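Local coordinates for Non-structural protein (Porcine reproductive and respiratory syndrome virus, PDB 3IFU) that acts as a leader papain-like cysteine protease carrying an N-terminal zinc finger and, as a released viral protein, probably suppresses host interferon-beta production, at residues V23-T26 with A31-L34; N38-E43 with L47-R52; N13-V18 with E104-G109; L57-P62 with A75-A80; P83-T88 with L92-R97. One frame throughout, in Å; residues are numbered along the deposited sequence.

Interaction 1 (V23-T26 with A31-L34); sequences VYCT and ARSL. With ZN (zinc ion), chain C.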
# COMPACT_ATOMS: atom_id res chain seq x y z
N VAL A 23 8.13 -5.85 10.96
CA VAL A 23 9.53 -5.62 10.67
C VAL A 23 9.76 -6.66 9.58
O VAL A 23 9.44 -7.83 9.75
CB VAL A 23 10.39 -5.96 11.92
CG1 VAL A 23 11.86 -5.91 11.59
CG2 VAL A 23 10.07 -4.99 13.04
N TYR A 24 10.26 -6.22 8.43
CA TYR A 24 10.50 -7.14 7.31
C TYR A 24 11.96 -7.13 6.92
O TYR A 24 12.68 -6.16 7.17
CB TYR A 24 9.68 -6.75 6.07
CG TYR A 24 8.17 -6.91 6.17
CD1 TYR A 24 7.36 -5.86 6.60
CD2 TYR A 24 7.55 -8.09 5.78
CE1 TYR A 24 5.97 -5.98 6.63
CE2 TYR A 24 6.16 -8.23 5.81
CZ TYR A 24 5.38 -7.18 6.23
OH TYR A 24 4.01 -7.32 6.24
N CYS A 25 12.40 -8.20 6.27
CA CYS A 25 13.77 -8.32 5.81
C CYS A 25 13.91 -7.67 4.45
O CYS A 25 13.07 -7.86 3.57
CB CYS A 25 14.17 -9.78 5.72
SG CYS A 25 15.73 -10.04 4.86
N THR A 26 14.97 -6.89 4.28
CA THR A 26 15.25 -6.21 3.02
C THR A 26 15.58 -7.19 1.90
O THR A 26 15.34 -6.91 0.72
CB THR A 26 16.41 -5.21 3.22
OG1 THR A 26 15.92 -4.05 3.89
CG2 THR A 26 17.01 -4.81 1.90
N ALA A 31 8.63 -11.55 6.91
CA ALA A 31 8.60 -11.01 8.27
C ALA A 31 9.84 -11.43 9.06
O ALA A 31 10.30 -12.56 8.95
CB ALA A 31 7.35 -11.47 8.99
N ARG A 32 10.37 -10.51 9.86
CA ARG A 32 11.55 -10.78 10.67
C ARG A 32 11.25 -10.99 12.14
O ARG A 32 10.63 -10.14 12.79
CB ARG A 32 12.56 -9.65 10.52
CG ARG A 32 13.74 -10.01 9.65
CD ARG A 32 14.79 -10.76 10.43
NE ARG A 32 16.01 -9.96 10.57
CZ ARG A 32 16.78 -9.60 9.55
NH1 ARG A 32 16.48 -9.96 8.31
NH2 ARG A 32 17.86 -8.87 9.76
N SER A 33 11.70 -12.12 12.67
CA SER A 33 11.50 -12.43 14.08
C SER A 33 12.50 -11.68 14.95
O SER A 33 13.41 -11.03 14.45
CB SER A 33 11.65 -13.94 14.33
OG SER A 33 10.52 -14.66 13.87
N LEU A 34 12.31 -11.77 16.26
CA LEU A 34 13.20 -11.12 17.20
C LEU A 34 14.53 -11.86 17.21
O LEU A 34 14.57 -13.08 17.12
CB LEU A 34 12.61 -11.16 18.61
CG LEU A 34 11.51 -10.13 18.90
CD1 LEU A 34 10.74 -10.54 20.15
CD2 LEU A 34 12.15 -8.76 19.05
ZN ZN C . 15.43 -12.46 4.79

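Interaction 2 (N38-E43 with L47-R52); sequences NLQVPE and LGLFYR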
# COMPACT_ATOMS: atom_id res chain seq x y z
N ASN A 38 21.30 -12.95 21.99
CA ASN A 38 22.71 -13.31 22.04
C ASN A 38 23.37 -12.64 20.85
O ASN A 38 24.57 -12.35 20.85
CB ASN A 38 22.86 -14.83 21.91
CG ASN A 38 22.19 -15.57 23.04
OD1 ASN A 38 22.61 -15.47 24.19
ND2 ASN A 38 21.15 -16.33 22.72
N LEU A 39 22.55 -12.39 19.84
CA LEU A 39 22.99 -11.74 18.62
C LEU A 39 22.60 -10.27 18.66
O LEU A 39 23.26 -9.43 18.05
CB LEU A 39 22.35 -12.43 17.41
CG LEU A 39 22.78 -13.88 17.16
CD1 LEU A 39 21.81 -14.55 16.20
CD2 LEU A 39 24.20 -13.90 16.59
N GLN A 40 21.54 -9.97 19.40
CA GLN A 40 21.06 -8.60 19.54
C GLN A 40 22.22 -7.64 19.75
O GLN A 40 23.18 -7.96 20.45
CB GLN A 40 20.07 -8.50 20.70
CG GLN A 40 18.67 -9.02 20.40
CD GLN A 40 17.75 -8.97 21.61
OE1 GLN A 40 18.01 -8.23 22.57
NE2 GLN A 40 16.67 -9.74 21.57
N VAL A 41 22.11 -6.46 19.14
CA VAL A 41 23.14 -5.43 19.25
C VAL A 41 22.58 -4.27 20.07
O VAL A 41 22.03 -3.32 19.52
CB VAL A 41 23.57 -4.93 17.85
CG1 VAL A 41 24.63 -3.86 17.98
CG2 VAL A 41 24.09 -6.09 17.02
N PRO A 42 22.72 -4.34 21.40
CA PRO A 42 22.23 -3.32 22.33
C PRO A 42 22.44 -1.88 21.89
O PRO A 42 21.60 -1.02 22.15
CB PRO A 42 22.99 -3.65 23.61
CG PRO A 42 23.07 -5.15 23.56
CD PRO A 42 23.46 -5.40 22.11
N GLU A 43 23.55 -1.62 21.21
CA GLU A 43 23.86 -0.26 20.76
C GLU A 43 22.93 0.25 19.66
O GLU A 43 22.96 1.44 19.33
CB GLU A 43 25.32 -0.19 20.27
CG GLU A 43 26.33 -0.89 21.17
CD GLU A 43 26.49 -2.37 20.83
OE1 GLU A 43 27.07 -2.67 19.76
OE2 GLU A 43 26.04 -3.22 21.62
N LEU A 47 16.25 -1.39 16.52
CA LEU A 47 16.83 -2.02 15.33
C LEU A 47 17.69 -3.23 15.71
O LEU A 47 17.64 -4.28 15.05
CB LEU A 47 17.66 -1.01 14.55
CG LEU A 47 18.31 -1.51 13.27
CD1 LEU A 47 17.26 -2.09 12.34
CD2 LEU A 47 19.04 -0.37 12.61
N GLY A 48 18.47 -3.07 16.77
CA GLY A 48 19.33 -4.15 17.24
C GLY A 48 18.56 -5.38 17.67
O GLY A 48 19.13 -6.45 17.84
N LEU A 49 17.25 -5.22 17.86
CA LEU A 49 16.41 -6.34 18.27
C LEU A 49 16.13 -7.25 17.07
O LEU A 49 15.58 -8.34 17.22
CB LEU A 49 15.09 -5.83 18.86
CG LEU A 49 15.18 -4.67 19.87
CD1 LEU A 49 13.79 -4.27 20.32
CD2 LEU A 49 16.03 -5.09 21.06
N PHE A 50 16.52 -6.81 15.88
CA PHE A 50 16.29 -7.59 14.67
C PHE A 50 17.50 -7.61 13.73
O PHE A 50 17.75 -8.61 13.04
CB PHE A 50 15.10 -7.05 13.88
CG PHE A 50 13.82 -6.96 14.66
CD1 PHE A 50 13.57 -5.87 15.50
CD2 PHE A 50 12.83 -7.92 14.51
CE1 PHE A 50 12.35 -5.75 16.17
CE2 PHE A 50 11.61 -7.81 15.18
CZ PHE A 50 11.37 -6.72 16.01
N TYR A 51 18.23 -6.51 13.71
CA TYR A 51 19.38 -6.35 12.82
C TYR A 51 20.74 -6.32 13.52
O TYR A 51 20.98 -5.51 14.41
CB TYR A 51 19.20 -5.07 12.02
CG TYR A 51 20.38 -4.67 11.18
CD1 TYR A 51 20.75 -5.42 10.06
CD2 TYR A 51 21.11 -3.52 11.46
CE1 TYR A 51 21.80 -5.03 9.25
CE2 TYR A 51 22.17 -3.12 10.66
CZ TYR A 51 22.51 -3.88 9.55
OH TYR A 51 23.53 -3.47 8.73
N ARG A 52 21.62 -7.21 13.09
CA ARG A 52 22.97 -7.32 13.63
C ARG A 52 23.93 -7.10 12.46
O ARG A 52 24.17 -8.02 11.68
CB ARG A 52 23.18 -8.72 14.21
CG ARG A 52 24.45 -8.90 15.05
CD ARG A 52 24.58 -10.36 15.50
NE ARG A 52 25.55 -10.55 16.57
CZ ARG A 52 26.80 -10.12 16.54
NH1 ARG A 52 27.27 -9.47 15.47
NH2 ARG A 52 27.61 -10.34 17.57

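Interaction 3 (N13-V18 with E104-G109); sequences NARVFV and EIYRAG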
# COMPACT_ATOMS: atom_id res chain seq x y z
N ASN A 13 22.55 -10.23 9.44
CA ASN A 13 23.14 -8.95 9.03
C ASN A 13 22.41 -8.38 7.81
O ASN A 13 22.82 -7.37 7.24
CB ASN A 13 24.63 -9.11 8.74
CG ASN A 13 24.91 -9.75 7.40
OD1 ASN A 13 24.44 -10.86 7.12
ND2 ASN A 13 25.68 -9.07 6.57
N ALA A 14 21.32 -9.04 7.42
CA ALA A 14 20.50 -8.59 6.30
C ALA A 14 19.63 -7.45 6.82
O ALA A 14 18.86 -7.64 7.77
CB ALA A 14 19.63 -9.73 5.80
N ARG A 15 19.75 -6.27 6.21
CA ARG A 15 18.97 -5.11 6.65
C ARG A 15 17.46 -5.30 6.77
O ARG A 15 16.85 -6.17 6.13
CB ARG A 15 19.28 -3.90 5.76
CG ARG A 15 20.72 -3.45 5.87
CD ARG A 15 20.97 -2.18 5.10
NE ARG A 15 22.39 -1.86 5.02
CZ ARG A 15 23.26 -2.52 4.26
NH1 ARG A 15 24.53 -2.16 4.25
NH2 ARG A 15 22.85 -3.53 3.52
N VAL A 16 16.86 -4.45 7.59
CA VAL A 16 15.45 -4.50 7.88
C VAL A 16 14.70 -3.20 7.58
O VAL A 16 15.29 -2.12 7.56
CB VAL A 16 15.26 -4.87 9.38
CG1 VAL A 16 13.88 -4.47 9.85
CG2 VAL A 16 15.49 -6.36 9.58
N PHE A 17 13.40 -3.31 7.33
CA PHE A 17 12.55 -2.14 7.09
C PHE A 17 11.24 -2.37 7.83
O PHE A 17 10.93 -3.50 8.21
CB PHE A 17 12.32 -1.92 5.58
CG PHE A 17 11.50 -2.99 4.90
CD1 PHE A 17 10.10 -2.93 4.90
CD2 PHE A 17 12.12 -4.03 4.19
CE1 PHE A 17 9.34 -3.88 4.20
CE2 PHE A 17 11.37 -4.98 3.49
CZ PHE A 17 9.98 -4.91 3.50
N VAL A 18 10.48 -1.31 8.06
CA VAL A 18 9.22 -1.43 8.77
C VAL A 18 8.03 -0.98 7.92
O VAL A 18 8.02 0.14 7.39
CB VAL A 18 9.25 -0.62 10.08
CG1 VAL A 18 8.03 -0.91 10.92
CG2 VAL A 18 10.50 -0.96 10.85
N GLU A 104 21.38 3.03 1.02
CA GLU A 104 21.56 4.48 1.04
C GLU A 104 21.11 5.07 2.37
O GLU A 104 21.88 5.75 3.05
CB GLU A 104 20.76 5.14 -0.08
CG GLU A 104 21.44 5.19 -1.42
CD GLU A 104 22.73 6.00 -1.40
OE1 GLU A 104 22.85 6.94 -0.58
OE2 GLU A 104 23.62 5.70 -2.22
N ILE A 105 19.87 4.80 2.74
CA ILE A 105 19.28 5.31 3.97
C ILE A 105 20.04 4.83 5.22
O ILE A 105 20.38 5.64 6.09
CB ILE A 105 17.77 4.95 4.04
CG1 ILE A 105 17.02 5.71 2.93
CG2 ILE A 105 17.19 5.30 5.39
CD1 ILE A 105 15.55 5.43 2.84
N TYR A 106 20.31 3.53 5.30
CA TYR A 106 21.06 2.99 6.44
C TYR A 106 22.39 3.72 6.59
O TYR A 106 22.79 4.09 7.70
CB TYR A 106 21.34 1.50 6.25
CG TYR A 106 20.32 0.60 6.88
CD1 TYR A 106 19.00 0.58 6.43
CD2 TYR A 106 20.67 -0.25 7.93
CE1 TYR A 106 18.06 -0.25 7.00
CE2 TYR A 106 19.73 -1.09 8.52
CZ TYR A 106 18.43 -1.09 8.05
OH TYR A 106 17.48 -1.88 8.65
N ARG A 107 23.09 3.91 5.47
CA ARG A 107 24.38 4.58 5.48
C ARG A 107 24.24 5.99 6.06
O ARG A 107 24.97 6.38 6.98
CB ARG A 107 24.95 4.66 4.07
CG ARG A 107 26.27 5.39 4.00
CD ARG A 107 26.99 5.14 2.70
NE ARG A 107 26.44 5.90 1.58
CZ ARG A 107 26.94 5.85 0.34
NH1 ARG A 107 27.99 5.08 0.09
NH2 ARG A 107 26.39 6.57 -0.63
N ALA A 108 23.30 6.76 5.52
CA ALA A 108 23.06 8.11 5.98
C ALA A 108 22.53 8.13 7.42
O ALA A 108 22.69 9.13 8.13
CB ALA A 108 22.06 8.80 5.05
N GLY A 109 21.91 7.02 7.85
CA GLY A 109 21.37 6.93 9.19
C GLY A 109 20.28 7.94 9.49
O GLY A 109 20.02 8.29 10.65

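Interaction 4 (L57-P62 with A75-A80); sequences LRWTLP and ACWLSA. With ZN (zinc ion), chain B.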
# COMPACT_ATOMS: atom_id res chain seq x y z
N LEU A 57 29.30 0.28 13.49
CA LEU A 57 27.99 0.87 13.33
C LEU A 57 28.03 2.12 12.46
O LEU A 57 27.30 2.21 11.48
CB LEU A 57 27.41 1.21 14.71
CG LEU A 57 26.76 0.09 15.54
CD1 LEU A 57 27.60 -1.18 15.49
CD2 LEU A 57 26.60 0.58 16.96
N ARG A 58 28.90 3.05 12.85
CA ARG A 58 29.11 4.35 12.20
C ARG A 58 28.11 5.37 12.75
O ARG A 58 28.23 6.57 12.51
CB ARG A 58 29.04 4.25 10.66
CG ARG A 58 27.66 4.26 10.01
CD ARG A 58 27.75 3.99 8.50
NE ARG A 58 28.18 5.15 7.72
CZ ARG A 58 29.36 5.29 7.13
NH1 ARG A 58 30.28 4.34 7.22
NH2 ARG A 58 29.63 6.40 6.43
N TRP A 59 27.14 4.87 13.51
CA TRP A 59 26.13 5.68 14.20
C TRP A 59 25.37 4.76 15.15
O TRP A 59 25.32 3.55 14.93
CB TRP A 59 25.17 6.41 13.24
CG TRP A 59 24.45 5.59 12.20
CD1 TRP A 59 24.65 5.64 10.86
CD2 TRP A 59 23.39 4.65 12.42
NE1 TRP A 59 23.78 4.80 10.22
CE2 TRP A 59 22.99 4.17 11.15
CE3 TRP A 59 22.73 4.16 13.56
CZ2 TRP A 59 21.97 3.23 10.99
CZ3 TRP A 59 21.72 3.23 13.40
CH2 TRP A 59 21.35 2.77 12.12
N THR A 60 24.80 5.32 16.21
CA THR A 60 24.09 4.50 17.19
C THR A 60 22.61 4.84 17.34
O THR A 60 22.15 5.89 16.88
CB THR A 60 24.80 4.57 18.57
OG1 THR A 60 25.06 3.23 19.04
CG2 THR A 60 23.94 5.30 19.61
N LEU A 61 21.88 3.95 18.00
CA LEU A 61 20.44 4.13 18.21
C LEU A 61 20.03 3.96 19.68
O LEU A 61 20.15 2.88 20.26
CB LEU A 61 19.67 3.12 17.36
CG LEU A 61 18.14 3.17 17.42
CD1 LEU A 61 17.65 4.51 16.89
CD2 LEU A 61 17.56 2.03 16.60
N PRO A 62 19.54 5.05 20.30
CA PRO A 62 19.10 5.02 21.71
C PRO A 62 17.79 4.24 21.88
O PRO A 62 16.80 4.55 21.22
CB PRO A 62 18.93 6.50 22.04
CG PRO A 62 19.89 7.18 21.11
CD PRO A 62 19.65 6.44 19.83
N ALA A 75 14.60 6.01 14.80
CA ALA A 75 14.94 5.78 13.40
C ALA A 75 13.66 5.53 12.61
O ALA A 75 13.48 4.46 12.02
CB ALA A 75 15.88 4.58 13.28
N CYS A 76 12.78 6.52 12.59
CA CYS A 76 11.52 6.38 11.89
C CYS A 76 11.71 6.23 10.37
O CYS A 76 10.77 5.86 9.67
CB CYS A 76 10.59 7.56 12.22
SG CYS A 76 11.14 9.23 11.77
N TRP A 77 12.92 6.50 9.88
CA TRP A 77 13.20 6.36 8.45
C TRP A 77 13.14 4.90 8.03
O TRP A 77 13.03 4.60 6.84
CB TRP A 77 14.58 6.92 8.10
CG TRP A 77 15.66 6.54 9.06
CD1 TRP A 77 16.08 7.25 10.15
CD2 TRP A 77 16.45 5.34 9.04
NE1 TRP A 77 17.07 6.57 10.81
CE2 TRP A 77 17.32 5.40 10.15
CE3 TRP A 77 16.50 4.22 8.20
CZ2 TRP A 77 18.24 4.38 10.44
CZ3 TRP A 77 17.42 3.20 8.48
CH2 TRP A 77 18.28 3.29 9.60
N LEU A 78 13.21 3.99 9.00
CA LEU A 78 13.14 2.56 8.71
C LEU A 78 11.77 2.26 8.12
O LEU A 78 11.56 1.25 7.43
CB LEU A 78 13.33 1.74 9.99
CG LEU A 78 14.76 1.51 10.48
CD1 LEU A 78 14.74 0.79 11.81
CD2 LEU A 78 15.51 0.69 9.45
N SER A 79 10.84 3.17 8.39
CA SER A 79 9.47 3.07 7.92
C SER A 79 9.30 3.66 6.51
O SER A 79 8.29 3.40 5.85
CB SER A 79 8.57 3.80 8.92
OG SER A 79 7.25 3.93 8.44
N ALA A 80 10.27 4.43 6.03
CA ALA A 80 10.18 5.03 4.70
C ALA A 80 10.86 4.21 3.60
O ALA A 80 10.65 4.47 2.41
CB ALA A 80 10.76 6.43 4.73
ZN ZN B . 11.30 10.15 14.14

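Interaction 5 (P83-T88 with L92-R97); sequences PIARMT and LNFQQR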
# COMPACT_ATOMS: atom_id res chain seq x y z
N PRO A 83 8.09 2.23 1.12
CA PRO A 83 7.32 3.14 0.26
C PRO A 83 8.16 3.83 -0.82
O PRO A 83 7.73 3.94 -1.97
CB PRO A 83 6.73 4.14 1.25
CG PRO A 83 6.54 3.32 2.46
CD PRO A 83 7.82 2.53 2.54
N ILE A 84 9.35 4.29 -0.45
CA ILE A 84 10.23 4.95 -1.43
C ILE A 84 10.66 3.96 -2.50
O ILE A 84 10.72 4.29 -3.68
CB ILE A 84 11.49 5.56 -0.75
CG1 ILE A 84 11.09 6.74 0.13
CG2 ILE A 84 12.48 5.98 -1.81
CD1 ILE A 84 12.19 7.24 1.04
N ALA A 85 10.96 2.73 -2.10
CA ALA A 85 11.36 1.72 -3.07
C ALA A 85 10.21 1.32 -3.99
O ALA A 85 10.40 1.18 -5.19
CB ALA A 85 11.92 0.50 -2.35
N ARG A 86 9.01 1.13 -3.43
CA ARG A 86 7.89 0.72 -4.28
C ARG A 86 7.46 1.77 -5.29
O ARG A 86 7.17 1.45 -6.43
CB ARG A 86 6.65 0.35 -3.46
CG ARG A 86 5.63 -0.40 -4.31
CD ARG A 86 5.99 -1.88 -4.32
NE ARG A 86 5.93 -2.55 -5.63
CZ ARG A 86 6.62 -2.18 -6.70
NH1 ARG A 86 7.41 -1.12 -6.66
NH2 ARG A 86 6.56 -2.91 -7.81
N MET A 87 7.39 3.03 -4.85
CA MET A 87 6.98 4.12 -5.72
C MET A 87 8.07 4.49 -6.71
O MET A 87 7.83 5.19 -7.68
CB MET A 87 6.63 5.35 -4.88
CG MET A 87 5.70 5.06 -3.72
SD MET A 87 5.09 6.54 -2.88
CE MET A 87 6.45 6.94 -1.82
N THR A 88 9.27 3.98 -6.47
CA THR A 88 10.42 4.30 -7.31
C THR A 88 10.90 3.15 -8.22
O THR A 88 11.93 3.26 -8.89
CB THR A 88 11.57 4.84 -6.38
OG1 THR A 88 11.32 6.21 -6.06
CG2 THR A 88 12.88 4.75 -7.03
N LEU A 92 9.48 -5.76 -12.52
CA LEU A 92 10.74 -6.48 -12.69
C LEU A 92 11.84 -5.45 -12.47
O LEU A 92 12.50 -5.04 -13.43
CB LEU A 92 10.84 -7.06 -14.11
CG LEU A 92 9.72 -7.94 -14.68
CD1 LEU A 92 9.31 -9.00 -13.66
CD2 LEU A 92 8.51 -7.07 -15.05
N ASN A 93 12.05 -5.06 -11.22
CA ASN A 93 13.04 -4.04 -10.89
C ASN A 93 13.06 -3.77 -9.38
O ASN A 93 14.04 -3.27 -8.83
CB ASN A 93 12.68 -2.75 -11.64
CG ASN A 93 13.73 -1.66 -11.51
OD1 ASN A 93 14.93 -1.92 -11.57
ND2 ASN A 93 13.27 -0.41 -11.34
N PHE A 94 11.96 -4.13 -8.71
CA PHE A 94 11.80 -3.91 -7.27
C PHE A 94 12.89 -4.38 -6.31
O PHE A 94 13.32 -3.61 -5.45
CB PHE A 94 10.47 -4.48 -6.78
CG PHE A 94 10.22 -4.24 -5.32
CD1 PHE A 94 9.77 -3.00 -4.88
CD2 PHE A 94 10.50 -5.23 -4.38
CE1 PHE A 94 9.60 -2.74 -3.54
CE2 PHE A 94 10.33 -4.97 -3.02
CZ PHE A 94 9.89 -3.73 -2.60
N GLN A 95 13.32 -5.64 -6.40
CA GLN A 95 14.35 -6.14 -5.49
C GLN A 95 15.60 -5.28 -5.51
O GLN A 95 16.09 -4.85 -4.47
CB GLN A 95 14.72 -7.59 -5.82
CG GLN A 95 13.60 -8.58 -5.58
CD GLN A 95 14.03 -10.01 -5.85
OE1 GLN A 95 14.40 -10.36 -6.97
NE2 GLN A 95 13.97 -10.86 -4.82
N GLN A 96 16.11 -5.04 -6.71
CA GLN A 96 17.31 -4.24 -6.86
C GLN A 96 17.09 -2.90 -6.17
O GLN A 96 17.92 -2.44 -5.40
CB GLN A 96 17.60 -4.04 -8.34
CG GLN A 96 18.92 -3.38 -8.62
CD GLN A 96 18.80 -2.35 -9.71
OE1 GLN A 96 18.25 -1.26 -9.49
NE2 GLN A 96 19.28 -2.69 -10.90
N ARG A 97 15.95 -2.28 -6.47
CA ARG A 97 15.59 -0.99 -5.90
C ARG A 97 15.53 -1.01 -4.37
O ARG A 97 16.07 -0.12 -3.72
CB ARG A 97 14.23 -0.56 -6.45
CG ARG A 97 13.92 0.88 -6.21
CD ARG A 97 14.96 1.75 -6.88
NE ARG A 97 14.88 3.12 -6.41
CZ ARG A 97 15.77 4.05 -6.73
NH1 ARG A 97 16.78 3.75 -7.51
NH2 ARG A 97 15.62 5.29 -6.27

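Interaction 1 (V23-T26 with A31-L34)
Y24 and A31 face each other across a single beta bridge, their CA atoms 4.4 Å apart. The backbones are joined by one hydrogen bond, from R32 N to V23 O at 2.8 Å, which is nearly straight at the hydrogen (168°).

R32 is the side chain that exploits this pairing. Its CB points at the strand and packs on V23 CG1, 4.0 Å away, and the chain, bent at chi2 and chi3, then runs past C25. Its CG lies close to C25 CB, and its NH1 comes within 3.5 Å of C25 SG. C25 turns its sulfur anti to the backbone N (chi1 169°), which aims SG at the zinc ion, bound at 2.4 Å. A guanidinium so near a metal-bound sulfur would be expected to offset part of its negative charge. The polar end of R32 is held from elsewhere, for NH2 is hydrogen-bonded to A14 O and F50 O, so the arginine ties the metal site to two further loops. Y24 itself sends its CB away from the second segment, yet its ring still grazes the backbone, with CD2 3.8 Å from A31 N. Y24 and A31 also pack against P134 of the second subunit.

Strand 23-25 pairs antiparallel with strand 16-18, and C8, C10 and C28 complete the four-cysteine zinc site. A short two-stranded hairpin carrying one ligand of such a site fits a small zinc finger, here the N-terminal one of Nsp1alpha.

Interaction 2 (N38-E43 with L47-R52)
R52 starts with CG anti to its backbone N (chi1 -169°) and stays extended as far as NE, so that its aliphatic stem is laid across V41 and L39. V41 meets it with CG2, the methyl anti to the carbonyl carbon, which touches R52 CG at 3.5 Å. Both residues cross the arginine at about a right angle. Farther along the stem, L39 CB rests 3.6 Å from R52 CD, and the leucine's CD2 approaches R52 NE. Although L39 O lies only 2.9 Å from R52 NE, the angle is too poor for a hydrogen bond, and the pair is best read as close packing.

The backbones are joined at G48. Its carbonyl oxygen accepts a long hydrogen bond from V41 N, 3.3 Å, and is also met by Q40 CA in a CH...O contact. Having no side chain, G48 lets V41 O come to 3.6 Å from its CA. L47 O, receiving both F50 N and Y51 N, folds this second segment into a tight turn. Q40 crosses L49 at a slant, its OE1 near L49 CD2, while its NE2 is bonded to L35 O.

No regular helix or strand belongs to either segment. They lie in the long connection between strand 23-25 and helix 81-87, where E43 pairs by backbone with L61, and the Y51 ring meets that of Y106 on helix 94-108 edge-to-face.

Interaction 3 (N13-V18 with E104-G109)
R15 and Y106 slide past each other in opposite directions, and their overlap is the tight half of this contact. The arginine chain is extended from CG to NE, which carries CD over one face of the tyrosine ring in a CH-pi contact, 3.5 Å from the centroid. CD stands only 16° off the ring normal, and CG follows over the CE2 side. At the far end of the same ring, Y106 OH donates to V16 O, which sits at the ring's edge, in its plane. The modelled length of 2.5 Å is very short, so its exact value is doubtful. Through these two contacts the phenol is held both over its face and at its tip.

The other half is looser. The R15 guanidinium stands at 90° to the ring, with Y106 CG at its edge, so it is not stacked flat on the aromatic face; NE stays 3.7 Å from Y106 CG. This partly exposed residue also meets a crystal neighbour. R107, next to Y106 in the chain and exposed, takes no part in the contact; its NH2 meets E104 OE2 by charge alone.

The tyrosine thus fastens the last turn of helix 94-108 to strand 16-18, itself paired with strand 23-25. Around the ring, Y51 and W77 each make edge-to-face contacts, and I81 of helix 81-87 packs alongside.

Interaction 4 (L57-P62 with A75-A80)
W59 and W77 come at each other from opposite directions within the papain-like cysteine protease domain, where the loop holding L57-P62 meets the irregular helical turns that precede helix 81-87. Their planes are 85° apart and the six-membered rings have centroids separated by 5.8 Å. The contact is made by benzo carbons: W59 CH2 lies at the edge of the W77 ring, in its plane, 3.9 Å from W77 CZ2. Both indoles reach this meeting from the crowded position, CG set between the backbone N and the carbonyl carbon, with chi1 53° for W59 and 44° for W77. W59 is further fixed by a hydrogen bond from its NE1 to Y106 O.

Beside the pair, L61 extends CD1 to A75 CB at 4.0 Å. The same A75 CB is laid over the W77 ring, 3.1 Å above its plane. The alanine methyl thus lies between L61 CD1 and the indole, on the same face as L78 CG.

Immediately before W77 in the chain stands C76, a ligand of the second zinc ion together with C70, H146 and the C-terminal M180. C76 SG binds the metal at 2.5 Å.

Interaction 5 (P83-T88 with L92-R97)
A85 O is approached by three groups: S89 OG hydrogen-bonds to it, T88 N donates weakly from 3.3 Å, and R97 CG leans on it across the contact from 3.7 Å. The setting is a helix-loop-helix of the papain-like cysteine protease domain, in which helix 81-87 ends and the chain turns into helix 94-108 after a few residues. Apolar packing joins the two helices. F94 has CG anti to its backbone N (chi1 -178°), a torsion that projects the ring at the preceding helix, where CE1 lies 4.2 Å from A85 CB.

R97 also crosses T88 at a slant, but the modelled approach of T88 CG2 to the guanidinium is too close to be trusted. The arginine's NH2 has a weak bond to L119 O.

R86 also packs on F94, crossing it at about a right angle. Its NH1 and NH2 are weakly bonded to S89 O and G90 O, which loosely tie the guanidinium to the connecting loop. N161 and P163 of the second subunit pack on R86 and F94 respectively. Guanidinium and ring are inclined by 56°, short of a parallel stack, and F94 CD1 sits over one face of the R86 group, 3.5 Å from R86 NH1.

The five contacts show how a small zinc finger is welded to a protease domain. Interactions 1 and 2 belong to the finger, with centres about 12 Å apart. Interaction 3 bridges the two domains: interactions 1, 2, 4 and 5 all lie within the chain loop it closes, and its centre is about 8 Å from that of interaction 4, to which V18 N is bonded through L78 O, 2.9 Å. Each zinc ion has its own contact, the first in interaction 1 and the second in interaction 4, whose centres are about 15 Å apart. Interaction 5 lies about 26 Å from interaction 2 between centres but shares helix 94-108 with interaction 3, and like interaction 1 it reaches the second subunit.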